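Local coordinates for alanine racemase (Corynebacterium glutamicum, PDB 2DY3), which is a two-domain, pyridoxal-5'-phosphate-binding protein of the alanine racemase family, pairing a TIM-type alpha/beta barrel with a C-terminal beta domain, at residues T170-L181 / T204-M212; G274-H282 / C350-R358. All coordinates share one frame; numbering follows the deposited sequence.

Interaction 1 of 2, residues T170-L181 / T204-M212; sequences TDRQIIAFRRAL and TRSDLHMEM
Asp171 and Arg205 form the polar end of this contact. Both terminal nitrogens of the guanidinium converge on a single carboxylate oxygen: Arg205 NH1 and Arg205 NH2 each lie 2.9 Å from Asp171 OD1, in rather bent bonds (135° at both hydrogens), and the two planes are 42° apart. The same guanidinium grips Asp207 side-on, with Arg205 NE 2.9 Å from Asp207 OD2 and Arg205 NH2 3.2 Å from Asp207 OD1. Arginine suits this place because its planar group can serve two carboxylates at once; bends at chi2 and chi3 fold its chain back far enough to do so. Held between two acids, it should stay charged. Leu208 CD1 lies over the centre of one guanidinium face, so a flat cation rests on an apolar branch.

Apolar contacts flank the salt bridge and continue along the helix. At the near end Thr170 CG2 packs 4.2 Å from Leu208 CD1; further on, Leu208 sends its other branch, CD2, tip to tip against Ile174, 3.9 Å from Ile174 CG1. Met210 then reaches Phe177 at the ring edge: Met210 CE sits in the ring plane, 3.5 Å from Phe177 CE2, and the sulfur completes an oblique Met-aromatic contact. Phe177, its CG trans to the main-chain nitrogen (chi1 -177°), presents the CE2 edge to this flexible thioether, which adapts readily to an aromatic rim.

The loop joining helix 199-202 to strand 212-213 packs along helix 169-186; Phe177, Ala180 and Leu181 also touch Met155 of strand 150-156, and Ala180 meets Trp137 of helix 134-146.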
loop_
_atom_site.group_PDB
_atom_site.type_symbol
_atom_site.label_atom_id
_atom_site.label_comp_id
_atom_site.label_asym_id
_atom_site.label_seq_id
_atom_site.Cartn_x
_atom_site.Cartn_y
_atom_site.Cartn_z
ATOM N N THR B 170 -3.517 27.480 14.988
ATOM C CA THR B 170 -4.640 27.694 14.086
ATOM C C THR B 170 -5.053 29.153 13.949
ATOM O O THR B 170 -5.144 29.676 12.840
ATOM C CB THR B 170 -5.857 26.874 14.538
ATOM O OG1 THR B 170 -5.548 25.480 14.433
ATOM C CG2 THR B 170 -7.066 27.189 13.673
ATOM N N ASP B 171 -5.301 29.813 15.072
ATOM C CA ASP B 171 -5.709 31.211 15.031
ATOM C C ASP B 171 -4.649 32.110 14.415
ATOM O O ASP B 171 -4.975 33.107 13.774
ATOM C CB ASP B 171 -6.076 31.693 16.435
ATOM C CG ASP B 171 -7.515 31.367 16.797
ATOM O OD1 ASP B 171 -7.980 30.260 16.458
ATOM O OD2 ASP B 171 -8.186 32.212 17.425
ATOM N N ARG B 172 -3.380 31.765 14.600
ATOM C CA ARG B 172 -2.316 32.570 14.019
ATOM C C ARG B 172 -2.392 32.434 12.499
ATOM O O ARG B 172 -2.158 33.396 11.766
ATOM C CB ARG B 172 -0.945 32.110 14.526
ATOM C CG ARG B 172 0.199 33.023 14.093
ATOM C CD ARG B 172 -0.028 34.446 14.591
ATOM N NE ARG B 172 -0.072 34.506 16.050
ATOM C CZ ARG B 172 0.988 34.350 16.840
ATOM N NH1 ARG B 172 2.185 34.133 16.312
ATOM N NH2 ARG B 172 0.848 34.398 18.160
ATOM N N GLN B 173 -2.733 31.237 12.031
ATOM C CA GLN B 173 -2.862 30.987 10.601
ATOM C C GLN B 173 -4.040 31.763 10.015
ATOM O O GLN B 173 -3.942 32.317 8.918
ATOM C CB GLN B 173 -3.062 29.495 10.324
ATOM C CG GLN B 173 -1.832 28.630 10.552
ATOM C CD GLN B 173 -1.981 27.248 9.931
ATOM O OE1 GLN B 173 -1.928 27.091 8.707
ATOM N NE2 GLN B 173 -2.186 26.242 10.771
ATOM N N ILE B 174 -5.152 31.802 10.749
ATOM C CA ILE B 174 -6.341 32.509 10.288
ATOM C C ILE B 174 -6.053 33.994 10.148
ATOM O O ILE B 174 -6.510 34.632 9.203
ATOM C CB ILE B 174 -7.537 32.312 11.255
ATOM C CG1 ILE B 174 -7.959 30.843 11.257
ATOM C CG2 ILE B 174 -8.729 33.164 10.807
ATOM C CD1 ILE B 174 -8.363 30.349 9.892
ATOM N N ILE B 175 -5.303 34.553 11.092
ATOM C CA ILE B 175 -4.968 35.971 11.013
ATOM C C ILE B 175 -4.226 36.247 9.702
ATOM O O ILE B 175 -4.573 37.164 8.972
ATOM C CB ILE B 175 -4.078 36.416 12.193
ATOM C CG1 ILE B 175 -4.891 36.427 13.487
ATOM C CG2 ILE B 175 -3.516 37.798 11.924
ATOM C CD1 ILE B 175 -4.087 36.818 14.713
ATOM N N ALA B 176 -3.207 35.441 9.412
ATOM C CA ALA B 176 -2.429 35.601 8.188
ATOM C C ALA B 176 -3.290 35.378 6.942
ATOM O O ALA B 176 -3.129 36.063 5.937
ATOM C CB ALA B 176 -1.255 34.636 8.194
ATOM N N PHE B 177 -4.203 34.417 7.015
ATOM C CA PHE B 177 -5.086 34.111 5.895
ATOM C C PHE B 177 -5.999 35.297 5.591
ATOM O O PHE B 177 -6.207 35.645 4.433
ATOM C CB PHE B 177 -5.933 32.871 6.218
ATOM C CG PHE B 177 -6.840 32.431 5.094
ATOM C CD1 PHE B 177 -6.318 31.952 3.901
ATOM C CD2 PHE B 177 -8.221 32.463 5.249
ATOM C CE1 PHE B 177 -7.154 31.506 2.883
ATOM C CE2 PHE B 177 -9.057 32.021 4.240
ATOM C CZ PHE B 177 -8.522 31.539 3.054
ATOM N N ARG B 178 -6.546 35.912 6.634
ATOM C CA ARG B 178 -7.434 37.055 6.454
ATOM C C ARG B 178 -6.682 38.261 5.910
ATOM O O ARG B 178 -7.257 39.118 5.245
ATOM C CB ARG B 178 -8.115 37.397 7.777
ATOM C CG ARG B 178 -9.130 36.343 8.187
ATOM C CD ARG B 178 -9.699 36.574 9.575
ATOM N NE ARG B 178 -10.728 35.579 9.866
ATOM C CZ ARG B 178 -11.311 35.428 11.048
ATOM N NH1 ARG B 178 -10.969 36.210 12.065
ATOM N NH2 ARG B 178 -12.240 34.494 11.212
ATOM N N ARG B 179 -5.389 38.319 6.196
ATOM C CA ARG B 179 -4.551 39.403 5.716
ATOM C C ARG B 179 -4.402 39.227 4.206
ATOM O O ARG B 179 -4.441 40.192 3.440
ATOM C CB ARG B 179 -3.193 39.333 6.420
ATOM C CG ARG B 179 -2.204 40.409 6.039
ATOM C CD ARG B 179 -1.153 40.566 7.134
ATOM N NE ARG B 179 -0.402 39.337 7.377
ATOM C CZ ARG B 179 -0.135 38.852 8.586
ATOM N NH1 ARG B 179 -0.558 39.491 9.670
ATOM N NH2 ARG B 179 0.553 37.726 8.716
ATOM N N ALA B 180 -4.253 37.975 3.785
ATOM C CA ALA B 180 -4.111 37.646 2.373
ATOM C C ALA B 180 -5.408 37.924 1.613
ATOM O O ALA B 180 -5.391 38.502 0.524
ATOM C CB ALA B 180 -3.719 36.176 2.222
ATOM N N LEU B 181 -6.531 37.513 2.191
ATOM C CA LEU B 181 -7.833 37.711 1.560
ATOM C C LEU B 181 -8.153 39.193 1.359
ATOM O O LEU B 181 -8.698 39.586 0.322
ATOM C CB LEU B 181 -8.925 37.041 2.403
ATOM C CG LEU B 181 -10.354 37.050 1.846
ATOM C CD1 LEU B 181 -10.385 36.443 0.456
ATOM C CD2 LEU B 181 -11.266 36.273 2.782
ATOM N N THR B 204 -15.092 21.444 15.364
ATOM C CA THR B 204 -14.847 22.189 16.600
ATOM C C THR B 204 -14.759 23.709 16.460
ATOM O O THR B 204 -14.736 24.422 17.462
ATOM C CB THR B 204 -13.554 21.715 17.294
ATOM O OG1 THR B 204 -13.393 22.421 18.530
ATOM C CG2 THR B 204 -12.346 21.990 16.414
ATOM N N ARG B 205 -14.705 24.207 15.230
ATOM C CA ARG B 205 -14.606 25.648 14.995
ATOM C C ARG B 205 -15.654 26.106 13.985
ATOM O O ARG B 205 -15.350 26.299 12.805
ATOM C CB ARG B 205 -13.208 26.012 14.477
ATOM C CG ARG B 205 -12.088 25.830 15.487
ATOM C CD ARG B 205 -12.237 26.799 16.645
ATOM N NE ARG B 205 -12.015 28.187 16.250
ATOM C CZ ARG B 205 -10.818 28.733 16.050
ATOM N NH1 ARG B 205 -9.716 28.011 16.209
ATOM N NH2 ARG B 205 -10.722 30.007 15.700
ATOM N N SER B 206 -16.887 26.282 14.449
ATOM C CA SER B 206 -17.961 26.716 13.568
ATOM C C SER B 206 -17.724 28.150 13.118
ATOM O O SER B 206 -18.282 28.600 12.117
ATOM C CB SER B 206 -19.309 26.610 14.279
ATOM O OG SER B 206 -20.361 26.996 13.412
ATOM N N ASP B 207 -16.890 28.867 13.863
ATOM C CA ASP B 207 -16.584 30.247 13.521
ATOM C C ASP B 207 -15.659 30.325 12.307
ATOM O O ASP B 207 -15.412 31.409 11.780
ATOM C CB ASP B 207 -15.929 30.959 14.706
ATOM C CG ASP B 207 -14.663 30.272 15.176
ATOM O OD1 ASP B 207 -13.767 30.974 15.688
ATOM O OD2 ASP B 207 -14.561 29.034 15.046
ATOM N N LEU B 208 -15.159 29.178 11.855
ATOM C CA LEU B 208 -14.253 29.157 10.711
ATOM C C LEU B 208 -14.846 28.507 9.466
ATOM O O LEU B 208 -14.122 28.193 8.524
ATOM C CB LEU B 208 -12.951 28.440 11.088
ATOM C CG LEU B 208 -12.191 29.008 12.289
ATOM C CD1 LEU B 208 -10.965 28.151 12.583
ATOM C CD2 LEU B 208 -11.790 30.443 11.999
ATOM N N HIS B 209 -16.157 28.306 9.452
ATOM C CA HIS B 209 -16.797 27.682 8.294
ATOM C C HIS B 209 -16.643 28.475 6.999
ATOM O O HIS B 209 -16.541 27.892 5.919
ATOM C CB HIS B 209 -18.283 27.453 8.562
ATOM C CG HIS B 209 -18.557 26.350 9.536
ATOM N ND1 HIS B 209 -17.553 25.592 10.100
ATOM C CD2 HIS B 209 -19.721 25.868 10.033
ATOM C CE1 HIS B 209 -18.088 24.687 10.902
ATOM N NE2 HIS B 209 -19.401 24.833 10.878
ATOM N N MET B 210 -16.631 29.800 7.101
ATOM C CA MET B 210 -16.502 30.643 5.920
ATOM C C MET B 210 -17.567 30.228 4.913
ATOM O O MET B 210 -18.676 29.885 5.306
ATOM C CB MET B 210 -15.101 30.491 5.325
ATOM C CG MET B 210 -14.011 30.798 6.327
ATOM S SD MET B 210 -12.386 30.917 5.595
ATOM C CE MET B 210 -12.433 32.602 4.986
ATOM N N GLU B 211 -17.249 30.245 3.624
ATOM C CA GLU B 211 -18.245 29.863 2.620
ATOM C C GLU B 211 -18.239 28.368 2.328
ATOM O O GLU B 211 -19.193 27.828 1.761
ATOM C CB GLU B 211 -18.016 30.611 1.303
ATOM C CG GLU B 211 -18.189 32.127 1.354
ATOM C CD GLU B 211 -16.981 32.835 1.938
ATOM O OE1 GLU B 211 -15.882 32.237 1.946
ATOM O OE2 GLU B 211 -17.128 33.997 2.373
ATOM N N MET B 212 -17.162 27.695 2.713
ATOM C CA MET B 212 -17.053 26.271 2.446
ATOM C C MET B 212 -16.115 25.587 3.431
ATOM O O MET B 212 -15.157 26.191 3.910
ATOM C CB MET B 212 -16.552 26.065 1.008
ATOM C CG MET B 212 -16.529 24.616 0.500
ATOM S SD MET B 212 -16.008 24.516 -1.249
ATOM C CE MET B 212 -17.567 24.354 -2.063
#

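Interaction 2 of 2, residues G274-H282 / C350-R358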
loop_
_atom_site.group_PDB
_atom_site.type_symbol
_atom_site.label_atom_id
_atom_site.label_comp_id
_atom_site.label_asym_id
_atom_site.label_seq_id
_atom_site.Cartn_x
_atom_site.Cartn_y
_atom_site.Cartn_z
ATOM N N GLY B 274 0.035 -10.171 5.258
ATOM C CA GLY B 274 1.413 -9.864 5.629
ATOM C C GLY B 274 1.806 -8.428 5.293
ATOM O O GLY B 274 0.957 -7.646 4.863
ATOM N N TYR B 275 3.075 -8.059 5.471
ATOM C CA TYR B 275 3.463 -6.678 5.183
ATOM C C TYR B 275 3.264 -6.278 3.730
ATOM O O TYR B 275 3.228 -5.088 3.412
ATOM C CB TYR B 275 4.905 -6.369 5.630
ATOM C CG TYR B 275 5.990 -7.301 5.143
ATOM C CD1 TYR B 275 6.412 -8.375 5.917
ATOM C CD2 TYR B 275 6.609 -7.094 3.916
ATOM C CE1 TYR B 275 7.423 -9.215 5.483
ATOM C CE2 TYR B 275 7.614 -7.928 3.470
ATOM C CZ TYR B 275 8.021 -8.986 4.259
ATOM O OH TYR B 275 9.040 -9.800 3.833
ATOM N N ALA B 276 3.130 -7.263 2.848
ATOM C CA ALA B 276 2.896 -6.969 1.441
ATOM C C ALA B 276 1.441 -6.533 1.284
ATOM O O ALA B 276 1.045 -5.992 0.249
ATOM C CB ALA B 276 3.162 -8.210 0.588
ATOM N N ASP B 277 0.646 -6.764 2.324
ATOM C CA ASP B 277 -0.767 -6.413 2.272
ATOM C C ASP B 277 -1.117 -5.198 3.131
ATOM O O ASP B 277 -2.272 -4.789 3.195
ATOM C CB ASP B 277 -1.613 -7.627 2.688
ATOM C CG ASP B 277 -1.292 -8.870 1.863
ATOM O OD1 ASP B 277 -1.627 -8.892 0.655
ATOM O OD2 ASP B 277 -0.693 -9.820 2.423
ATOM N N GLY B 278 -0.120 -4.624 3.791
ATOM C CA GLY B 278 -0.380 -3.457 4.613
ATOM C C GLY B 278 -0.131 -3.645 6.096
ATOM O O GLY B 278 -0.146 -2.677 6.856
ATOM N N MET B 279 0.074 -4.886 6.521
ATOM C CA MET B 279 0.330 -5.162 7.925
ATOM C C MET B 279 1.793 -4.891 8.221
ATOM O O MET B 279 2.667 -5.675 7.848
ATOM C CB MET B 279 0.023 -6.618 8.266
ATOM C CG MET B 279 0.279 -6.972 9.727
ATOM S SD MET B 279 -0.933 -6.255 10.891
ATOM C CE MET B 279 -0.248 -4.728 11.217
ATOM N N PRO B 280 2.081 -3.770 8.891
ATOM C CA PRO B 280 3.451 -3.387 9.243
ATOM C C PRO B 280 4.147 -4.461 10.077
ATOM O O PRO B 280 3.518 -5.116 10.917
ATOM C CB PRO B 280 3.254 -2.103 10.044
ATOM C CG PRO B 280 2.006 -1.527 9.463
ATOM C CD PRO B 280 1.122 -2.738 9.320
ATOM N N ARG B 281 5.441 -4.645 9.843
ATOM C CA ARG B 281 6.206 -5.616 10.613
ATOM C C ARG B 281 6.308 -5.102 12.055
ATOM O O ARG B 281 6.392 -5.885 13.001
ATOM C CB ARG B 281 7.605 -5.788 10.010
ATOM C CG ARG B 281 7.593 -6.438 8.632
ATOM C CD ARG B 281 8.969 -6.490 7.981
ATOM N NE ARG B 281 9.949 -7.250 8.753
ATOM C CZ ARG B 281 10.885 -6.701 9.523
ATOM N NH1 ARG B 281 10.975 -5.383 9.626
ATOM N NH2 ARG B 281 11.732 -7.469 10.193
ATOM N N HIS B 282 6.279 -3.778 12.208
ATOM C CA HIS B 282 6.372 -3.126 13.515
ATOM C C HIS B 282 5.145 -3.336 14.392
ATOM O O HIS B 282 5.186 -3.095 15.602
ATOM C CB HIS B 282 6.603 -1.621 13.339
ATOM C CG HIS B 282 7.961 -1.275 12.815
ATOM N ND1 HIS B 282 8.292 -0.009 12.381
ATOM C CD2 HIS B 282 9.076 -2.028 12.665
ATOM C CE1 HIS B 282 9.552 0.001 11.986
ATOM N NE2 HIS B 282 10.050 -1.211 12.149
ATOM N N CYS B 350 -5.578 3.643 5.398
ATOM C CA CYS B 350 -4.819 3.670 4.149
ATOM C C CYS B 350 -3.910 2.456 4.015
ATOM O O CYS B 350 -3.351 2.216 2.945
ATOM C CB CYS B 350 -3.948 4.934 4.068
ATOM S SG CYS B 350 -4.812 6.453 3.600
ATOM N N ARG B 351 -3.762 1.686 5.091
ATOM C CA ARG B 351 -2.875 0.525 5.072
ATOM C C ARG B 351 -3.259 -0.708 4.253
ATOM O O ARG B 351 -2.412 -1.259 3.543
ATOM C CB ARG B 351 -2.560 0.085 6.505
ATOM C CG ARG B 351 -1.662 1.049 7.273
ATOM C CD ARG B 351 -0.262 1.147 6.657
ATOM N NE ARG B 351 -0.294 1.583 5.261
ATOM C CZ ARG B 351 -0.729 2.771 4.849
ATOM N NH1 ARG B 351 -1.169 3.662 5.728
ATOM N NH2 ARG B 351 -0.741 3.063 3.551
ATOM N N PRO B 352 -4.522 -1.167 4.343
ATOM C CA PRO B 352 -4.974 -2.353 3.594
ATOM C C PRO B 352 -4.650 -2.280 2.106
ATOM O O PRO B 352 -5.199 -1.450 1.384
ATOM C CB PRO B 352 -6.478 -2.383 3.875
ATOM C CG PRO B 352 -6.546 -1.850 5.282
ATOM C CD PRO B 352 -5.611 -0.642 5.183
ATOM N N THR B 353 -3.768 -3.167 1.654
ATOM C CA THR B 353 -3.334 -3.178 0.262
ATOM C C THR B 353 -2.957 -4.599 -0.198
ATOM O O THR B 353 -3.393 -5.586 0.392
ATOM C CB THR B 353 -2.120 -2.209 0.103
ATOM O OG1 THR B 353 -1.815 -2.017 -1.282
ATOM C CG2 THR B 353 -0.890 -2.763 0.821
ATOM N N GLY B 354 -2.169 -4.697 -1.266
ATOM C CA GLY B 354 -1.742 -5.996 -1.765
ATOM C C GLY B 354 -2.849 -6.940 -2.198
ATOM O O GLY B 354 -3.613 -6.634 -3.114
ATOM N N ARG B 355 -2.938 -8.100 -1.546
ATOM C CA ARG B 355 -3.957 -9.086 -1.889
ATOM C C ARG B 355 -5.345 -8.704 -1.373
ATOM O O ARG B 355 -6.344 -9.315 -1.755
ATOM C CB ARG B 355 -3.565 -10.468 -1.351
ATOM C CG ARG B 355 -2.578 -11.256 -2.237
ATOM C CD ARG B 355 -1.219 -10.571 -2.373
ATOM N NE ARG B 355 -0.482 -10.525 -1.111
ATOM C CZ ARG B 355 0.413 -11.428 -0.723
ATOM N NH1 ARG B 355 0.695 -12.469 -1.500
ATOM N NH2 ARG B 355 1.042 -11.279 0.438
ATOM N N THR B 356 -5.404 -7.691 -0.514
ATOM C CA THR B 356 -6.673 -7.238 0.046
ATOM C C THR B 356 -7.654 -6.841 -1.055
ATOM O O THR B 356 -7.342 -6.007 -1.901
ATOM C CB THR B 356 -6.491 -6.006 0.954
ATOM O OG1 THR B 356 -6.032 -4.901 0.164
ATOM C CG2 THR B 356 -5.484 -6.279 2.034
ATOM N N VAL B 357 -8.843 -7.429 -1.032
ATOM C CA VAL B 357 -9.859 -7.108 -2.026
ATOM C C VAL B 357 -10.922 -6.225 -1.384
ATOM O O VAL B 357 -11.319 -6.443 -0.241
ATOM C CB VAL B 357 -10.524 -8.379 -2.587
ATOM C CG1 VAL B 357 -11.614 -8.000 -3.577
ATOM C CG2 VAL B 357 -9.480 -9.247 -3.258
ATOM N N ARG B 358 -11.381 -5.229 -2.126
ATOM C CA ARG B 358 -12.377 -4.305 -1.614
ATOM C C ARG B 358 -13.802 -4.776 -1.912
ATOM O O ARG B 358 -14.155 -5.021 -3.067
ATOM C CB ARG B 358 -12.120 -2.920 -2.220
ATOM C CG ARG B 358 -12.926 -1.790 -1.635
ATOM C CD ARG B 358 -12.514 -0.442 -2.242
ATOM N NE ARG B 358 -11.193 0.011 -1.806
ATOM C CZ ARG B 358 -10.144 0.172 -2.615
ATOM N NH1 ARG B 358 -10.252 -0.086 -3.910
ATOM N NH2 ARG B 358 -8.989 0.602 -2.129
#
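The backbones of Asp277 and Gly354 approach to 4.2 Å between CA atoms, and one main-chain hydrogen bond joins the loops, Thr353 N to Asp277 O at 2.7 Å, its donor well above the carbonyl plane. Beside it Gly278 CA lies 3.2 Å from Arg351 O, a CA-H...O contact. Glycine suits Gly278, whose CA comes against the carbonyl of Arg351 with phi positive. Gly354, with positive phi at the second position of the type II' turn from Thr353 to Thr356, likewise leaves its CA close to Ala276 O, 3.4 Å away.

Asp277 carries the side-chain contact, and each of its oxygens accepts two bonds. Arg355 N and Arg355 NE both lie 2.7 Å from Asp277 OD1, the amide coming nearly end-on to the oxygen and NE from the syn side. Asp277 OD2 takes Arg355 NH2 at 3.0 Å on its syn side and Gly274 N at 2.9 Å through its anti lone pair. The carboxylate and guanidinium are nearly coplanar (16°), a side-on pairing made possible because Arg355 bends at chi2 and chi3, bringing NE round to the same oxygen as its own amide. Four donors fix the rotation of this buried carboxylate and probably stabilise its negative charge. Thr353 adds its methyl, CG2, against Asp277 C.

Arg355 also pairs with Asp305 of its own chain and Glu64 of the second subunit. The type II' turn, tied to the facing loop by the Asp277-Arg355 salt bridge, leads into strand 357-360 of the C-terminal beta domain at the dimer interface, where Tyr275 packs on Tyr346 of the second subunit, a residue of the pyridoxal-5'-phosphate pocket.

In the fold
After strand 4-8, which belongs to the mixed sheet, the chain builds six of the parallel barrel strands before helix 169-186. Interaction 1 then closes a short loop of 22 residues, bringing the approach to strand 212-213 back against that helix within the N-terminal domain. The chain goes on into the C-terminal domain, where interaction 2 closes a longer excursion of 67 residues, joining the loop after strand 267-271 to the lead-in of the final strand 357-360, which pairs with strand 4-8. The two contacts follow in series, neither nested nor crossed. Their centres lie 38 Å apart on opposite sides of the chain's centre: interaction 1 is internal to one subunit, whereas interaction 2 borders the second.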